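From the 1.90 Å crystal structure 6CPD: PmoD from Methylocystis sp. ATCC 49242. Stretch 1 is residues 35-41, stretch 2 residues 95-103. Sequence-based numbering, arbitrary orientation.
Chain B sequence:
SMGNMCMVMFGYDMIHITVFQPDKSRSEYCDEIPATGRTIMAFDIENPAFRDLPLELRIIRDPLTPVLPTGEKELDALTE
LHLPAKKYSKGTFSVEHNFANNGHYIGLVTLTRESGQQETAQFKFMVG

Stretch 1 35-41: ATGRTIM
Stretch 2 (95-103) VEHNFANNG

How are the two segments joined? Residues 37-41 and 95-99 are neighbouring antiparallel strands, their N-to-C directions 151° apart, their axes approaching to 4.5 Å. The register pairs Gly37 with Phe99, Arg38 with Asn98, Thr39 with His97, Ile40 with Glu96 and Met41 with Val95. CA-CA distances are 5.0 to 5.3 Å in the hydrogen-bonded pairs (first, third and fifth) and 4.3 to 4.4 Å in the two between. Most of the strand residues have extended backbones, such as -133/131 at Thr39 and -127/146 at Val95; Gly37, at 118/-161, adopts angles that would jam a CB against the preceding carbonyl oxygen.

Which backbone donors and acceptors are satisfied across the contact? Each hydrogen-bonded pair gives two bonds. Gly37 N donates to Phe99 O at 2.7 Å, and Phe99 N returns to Gly37 O at 3.1 Å. Thr39 N reaches His97 O at 2.8 Å with a bent angle of 137°, while His97 N meets Thr39 O at 2.8 Å and a straighter 160°. Met41 N to Val95 O is 2.8 Å, and Val95 N to Met41 O 2.9 Å. Some of these acceptors also receive CA-H contacts: Glu96 CA lies 3.3 Å from Thr39 O, Ile40 CA 3.3 Å from Val95 O, and Asn98 CA 3.5 Å from Gly37 O.

What do the polar side chains add? Thr39, chi1 m, turns back along its own strand, and its OG1 donates to Gly37 O at 2.9 Å, so that oxygen accepts from both Thr39 OG1 and Phe99 N. Thr39 OG1 also sits at the edge of the Phe99 ring, 3.6 Å from Phe99 CD2. Asn98 (chi1 t, chi2 85°) brings its OD1 to 3.4 Å from Arg38 N, but the angle is too poor for a hydrogen bond. Arg38 is t, t, p through chi3; its NE and NH2 are satisfied elsewhere in the structure, as is His97 NE2.

How do the remaining side chains pack? Thr39, Met41, Val95, His97 and Phe99 share one face of the sheet, Arg38, Ile40, Glu96 and Asn98 the other. On the first, Met41 CB meets Val95 CG2 at 4.0 Å; Met41 is m, t, p and its end leads away, while Val95 is m. On the second, Ile40 (m, t) places CG1 4.0 Å from CG of Glu96 (t, m). Before the strand, Thr36, chi1 p, sets its CB 3.2 Å from Phe99 O and its CG2 3.8 Å from Ala100 O.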

ATOM      1  N   ALA B  35       8.817  -8.618  12.596  1.00 36.60           N
ATOM      2  CA  ALA B  35       9.974  -9.249  13.223  1.00 37.91           C
ATOM      3  C   ALA B  35      11.262  -8.517  12.887  1.00 33.07           C
ATOM      4  O   ALA B  35      11.321  -7.748  11.933  1.00 31.50           O
ATOM      5  CB  ALA B  35      10.079 -10.722  12.786  1.00 40.58           C
ATOM      6  N   THR B  36      12.259  -8.688  13.748  1.00 35.92           N
ATOM      7  CA  THR B  36      13.612  -8.268  13.446  1.00 39.94           C
ATOM      8  C   THR B  36      14.208  -9.365  12.574  1.00 42.36           C
ATOM      9  O   THR B  36      13.666 -10.470  12.512  1.00 41.10           O
ATOM     10  CB  THR B  36      14.447  -8.029  14.723  1.00 42.30           C
ATOM     11  OG1 THR B  36      14.277  -9.133  15.607  1.00 42.67           O
ATOM     12  CG2 THR B  36      13.967  -6.765  15.439  1.00 44.22           C
ATOM     13  N   GLY B  37      15.271  -9.061  11.846  1.00 40.71           N
ATOM     14  CA  GLY B  37      15.939 -10.105  11.096  1.00 47.08           C
ATOM     15  C   GLY B  37      15.913  -9.855   9.602  1.00 48.94           C
ATOM     16  O   GLY B  37      15.644  -8.730   9.142  1.00 32.74           O
ATOM     17  N   ARG B  38      16.139 -10.936   8.855  1.00 35.76           N
ATOM     18  CA  ARG B  38      16.270 -10.888   7.401  1.00 35.08           C
ATOM     19  C   ARG B  38      15.008 -10.362   6.749  1.00 36.41           C
ATOM     20  O   ARG B  38      13.930 -10.937   6.881  1.00 34.10           O
ATOM     21  CB  ARG B  38      16.591 -12.273   6.834  1.00 37.49           C
ATOM     22  CG  ARG B  38      16.684 -12.344   5.310  1.00 37.34           C
ATOM     23  CD  ARG B  38      17.562 -13.514   4.873  1.00 43.95           C
ATOM     24  NE  ARG B  38      17.004 -14.802   5.289  1.00 51.90           N
ATOM     25  CZ  ARG B  38      16.520 -15.723   4.450  1.00 51.74           C
ATOM     26  NH1 ARG B  38      16.540 -15.513   3.143  1.00 49.14           N
ATOM     27  NH2 ARG B  38      16.021 -16.862   4.919  1.00 51.09           N
ATOM     28  N   THR B  39      15.152  -9.270   6.021  1.00 31.32           N
ATOM     29  CA  THR B  39      13.985  -8.639   5.431  1.00 31.96           C
ATOM     30  C   THR B  39      14.269  -8.319   3.982  1.00 33.39           C
ATOM     31  O   THR B  39      15.301  -7.733   3.663  1.00 31.84           O
ATOM     32  CB  THR B  39      13.615  -7.373   6.214  1.00 32.10           C
ATOM     33  OG1 THR B  39      13.463  -7.719   7.593  1.00 32.79           O
ATOM     34  CG2 THR B  39      12.321  -6.770   5.697  1.00 29.39           C
ATOM     35  N   ILE B  40      13.346  -8.705   3.099  1.00 28.33           N
ATOM     36  CA  ILE B  40      13.501  -8.411   1.698  1.00 26.19           C
ATOM     37  C   ILE B  40      12.404  -7.457   1.282  1.00 30.58           C
ATOM     38  O   ILE B  40      11.229  -7.731   1.509  1.00 29.12           O
ATOM     39  CB  ILE B  40      13.448  -9.688   0.846  1.00 30.38           C
ATOM     40  CG1 ILE B  40      14.617 -10.601   1.219  1.00 33.96           C
ATOM     41  CG2 ILE B  40      13.434  -9.339  -0.654  1.00 31.45           C
ATOM     42  CD1 ILE B  40      14.508 -11.995   0.628  1.00 44.33           C
ATOM     43  N   MET B  41      12.796  -6.343   0.674  1.00 29.21           N
ATOM     44  CA  MET B  41      11.830  -5.394   0.122  1.00 27.27           C
ATOM     45  C   MET B  41      11.898  -5.363  -1.393  1.00 30.70           C
ATOM     46  O   MET B  41      12.951  -5.055  -1.961  1.00 32.01           O
ATOM     47  CB  MET B  41      12.077  -4.000   0.688  1.00 27.28           C
ATOM     48  CG  MET B  41      12.107  -3.982   2.218  1.00 34.38           C
ATOM     49  SD  MET B  41      12.199  -2.305   2.871  1.00 64.61           S
ATOM     50  CE  MET B  41      11.211  -1.465   1.641  1.00 37.28           C
ATOM     51  N   VAL B  95      15.773  -5.268  -2.365  1.00 30.73           N
ATOM     52  CA  VAL B  95      16.853  -5.013  -1.425  1.00 37.17           C
ATOM     53  C   VAL B  95      16.642  -5.951  -0.242  1.00 35.40           C
ATOM     54  O   VAL B  95      15.509  -6.331   0.077  1.00 33.76           O
ATOM     55  CB  VAL B  95      16.914  -3.535  -0.956  1.00 44.81           C
ATOM     56  CG1 VAL B  95      16.594  -2.607  -2.105  1.00 50.05           C
ATOM     57  CG2 VAL B  95      15.965  -3.291   0.176  1.00 35.72           C
ATOM     58  N   GLU B  96      17.744  -6.400   0.342  1.00 32.59           N
ATOM     59  CA  GLU B  96      17.695  -7.270   1.494  1.00 32.01           C
ATOM     60  C   GLU B  96      18.435  -6.598   2.629  1.00 35.12           C
ATOM     61  O   GLU B  96      19.474  -5.983   2.410  1.00 39.75           O
ATOM     62  CB  GLU B  96      18.306  -8.643   1.171  1.00 35.29           C
ATOM     63  CG  GLU B  96      18.325  -9.627   2.342  1.00 36.10           C
ATOM     64  CD  GLU B  96      19.526  -9.457   3.273  1.00 48.83           C
ATOM     65  OE1 GLU B  96      20.516  -8.808   2.875  1.00 48.74           O
ATOM     66  OE2 GLU B  96      19.470  -9.975   4.412  1.00 55.87           O
ATOM     67  N   HIS B  97      17.898  -6.697   3.834  1.00 31.03           N
ATOM     68  CA  HIS B  97      18.561  -6.093   4.979  1.00 33.66           C
ATOM     69  C   HIS B  97      18.195  -6.836   6.256  1.00 38.01           C
ATOM     70  O   HIS B  97      17.045  -7.240   6.444  1.00 35.27           O
ATOM     71  CB  HIS B  97      18.183  -4.609   5.103  1.00 30.57           C
ATOM     72  CG  HIS B  97      18.940  -3.889   6.177  1.00 36.43           C
ATOM     73  ND1 HIS B  97      20.302  -3.696   6.122  1.00 41.64           N
ATOM     74  CD2 HIS B  97      18.529  -3.342   7.347  1.00 40.60           C
ATOM     75  CE1 HIS B  97      20.702  -3.049   7.204  1.00 46.22           C
ATOM     76  NE2 HIS B  97      19.643  -2.826   7.966  1.00 44.40           N
ATOM     77  N   ASN B  98      19.169  -7.028   7.133  1.00 38.45           N
ATOM     78  CA  ASN B  98      18.863  -7.525   8.461  1.00 39.54           C
ATOM     79  C   ASN B  98      18.570  -6.352   9.378  1.00 40.89           C
ATOM     80  O   ASN B  98      19.473  -5.609   9.745  1.00 46.31           O
ATOM     81  CB  ASN B  98      20.019  -8.358   9.022  1.00 50.51           C
ATOM     82  CG  ASN B  98      19.668  -9.034  10.343  1.00 61.95           C
ATOM     83  OD1 ASN B  98      19.082 -10.116  10.362  1.00 68.79           O
ATOM     84  ND2 ASN B  98      20.052  -8.406  11.456  1.00 63.39           N
ATOM     85  N   PHE B  99      17.298  -6.179   9.725  1.00 34.33           N
ATOM     86  CA  PHE B  99      16.921  -5.185  10.713  1.00 36.91           C
ATOM     87  C   PHE B  99      17.137  -5.794  12.084  1.00 43.87           C
ATOM     88  O   PHE B  99      16.353  -6.629  12.524  1.00 49.11           O
ATOM     89  CB  PHE B  99      15.470  -4.735  10.543  1.00 34.50           C
ATOM     90  CG  PHE B  99      15.235  -3.881   9.325  1.00 37.02           C
ATOM     91  CD1 PHE B  99      15.289  -2.498   9.417  1.00 35.48           C
ATOM     92  CD2 PHE B  99      14.948  -4.459   8.089  1.00 38.61           C
ATOM     93  CE1 PHE B  99      15.072  -1.704   8.302  1.00 35.21           C
ATOM     94  CE2 PHE B  99      14.737  -3.665   6.963  1.00 34.61           C
ATOM     95  CZ  PHE B  99      14.800  -2.279   7.077  1.00 33.29           C
ATOM     96  N   ALA B 100      18.204  -5.375  12.754  1.00 43.29           N
ATOM     97  CA  ALA B 100      18.540  -5.926  14.067  1.00 51.46           C
ATOM     98  C   ALA B 100      17.696  -5.289  15.171  1.00 51.90           C
ATOM     99  O   ALA B 100      17.578  -5.846  16.261  1.00 53.09           O
ATOM    100  CB  ALA B 100      20.019  -5.735  14.361  1.00 50.75           C
ATOM    101  N   ASN B 101      17.107  -4.129  14.877  1.00 45.55           N
ATOM    102  CA  ASN B 101      16.402  -3.350  15.893  1.00 43.40           C
ATOM    103  C   ASN B 101      14.972  -2.986  15.548  1.00 44.07           C
ATOM    104  O   ASN B 101      14.682  -2.545  14.441  1.00 40.89           O
ATOM    105  CB  ASN B 101      17.177  -2.068  16.171  1.00 46.53           C
ATOM    106  CG  ASN B 101      18.620  -2.337  16.525  1.00 52.07           C
ATOM    107  OD1 ASN B 101      19.510  -2.184  15.691  1.00 60.62           O
ATOM    108  ND2 ASN B 101      18.859  -2.756  17.754  1.00 47.24           N
ATOM    109  N   ASN B 102      14.076  -3.147  16.509  1.00 42.23           N
ATOM    110  CA  ASN B 102      12.738  -2.610  16.364  1.00 42.65           C
ATOM    111  C   ASN B 102      12.774  -1.069  16.289  1.00 45.08           C
ATOM    112  O   ASN B 102      13.708  -0.443  16.791  1.00 46.63           O
ATOM    113  CB  ASN B 102      11.863  -3.081  17.518  1.00 42.25           C
ATOM    114  CG  ASN B 102      12.354  -2.575  18.862  1.00 50.77           C
ATOM    115  OD1 ASN B 102      13.417  -2.980  19.344  1.00 55.76           O
ATOM    116  ND2 ASN B 102      11.569  -1.703  19.482  1.00 48.60           N
ATOM    117  N   GLY B 103      11.769  -0.465  15.657  1.00 40.97           N
ATOM    118  CA  GLY B 103      11.661   0.983  15.632  1.00 41.47           C
ATOM    119  C   GLY B 103      10.991   1.512  14.375  1.00 38.00           C
ATOM    120  O   GLY B 103      10.501   0.730  13.555  1.00 33.04           O
TER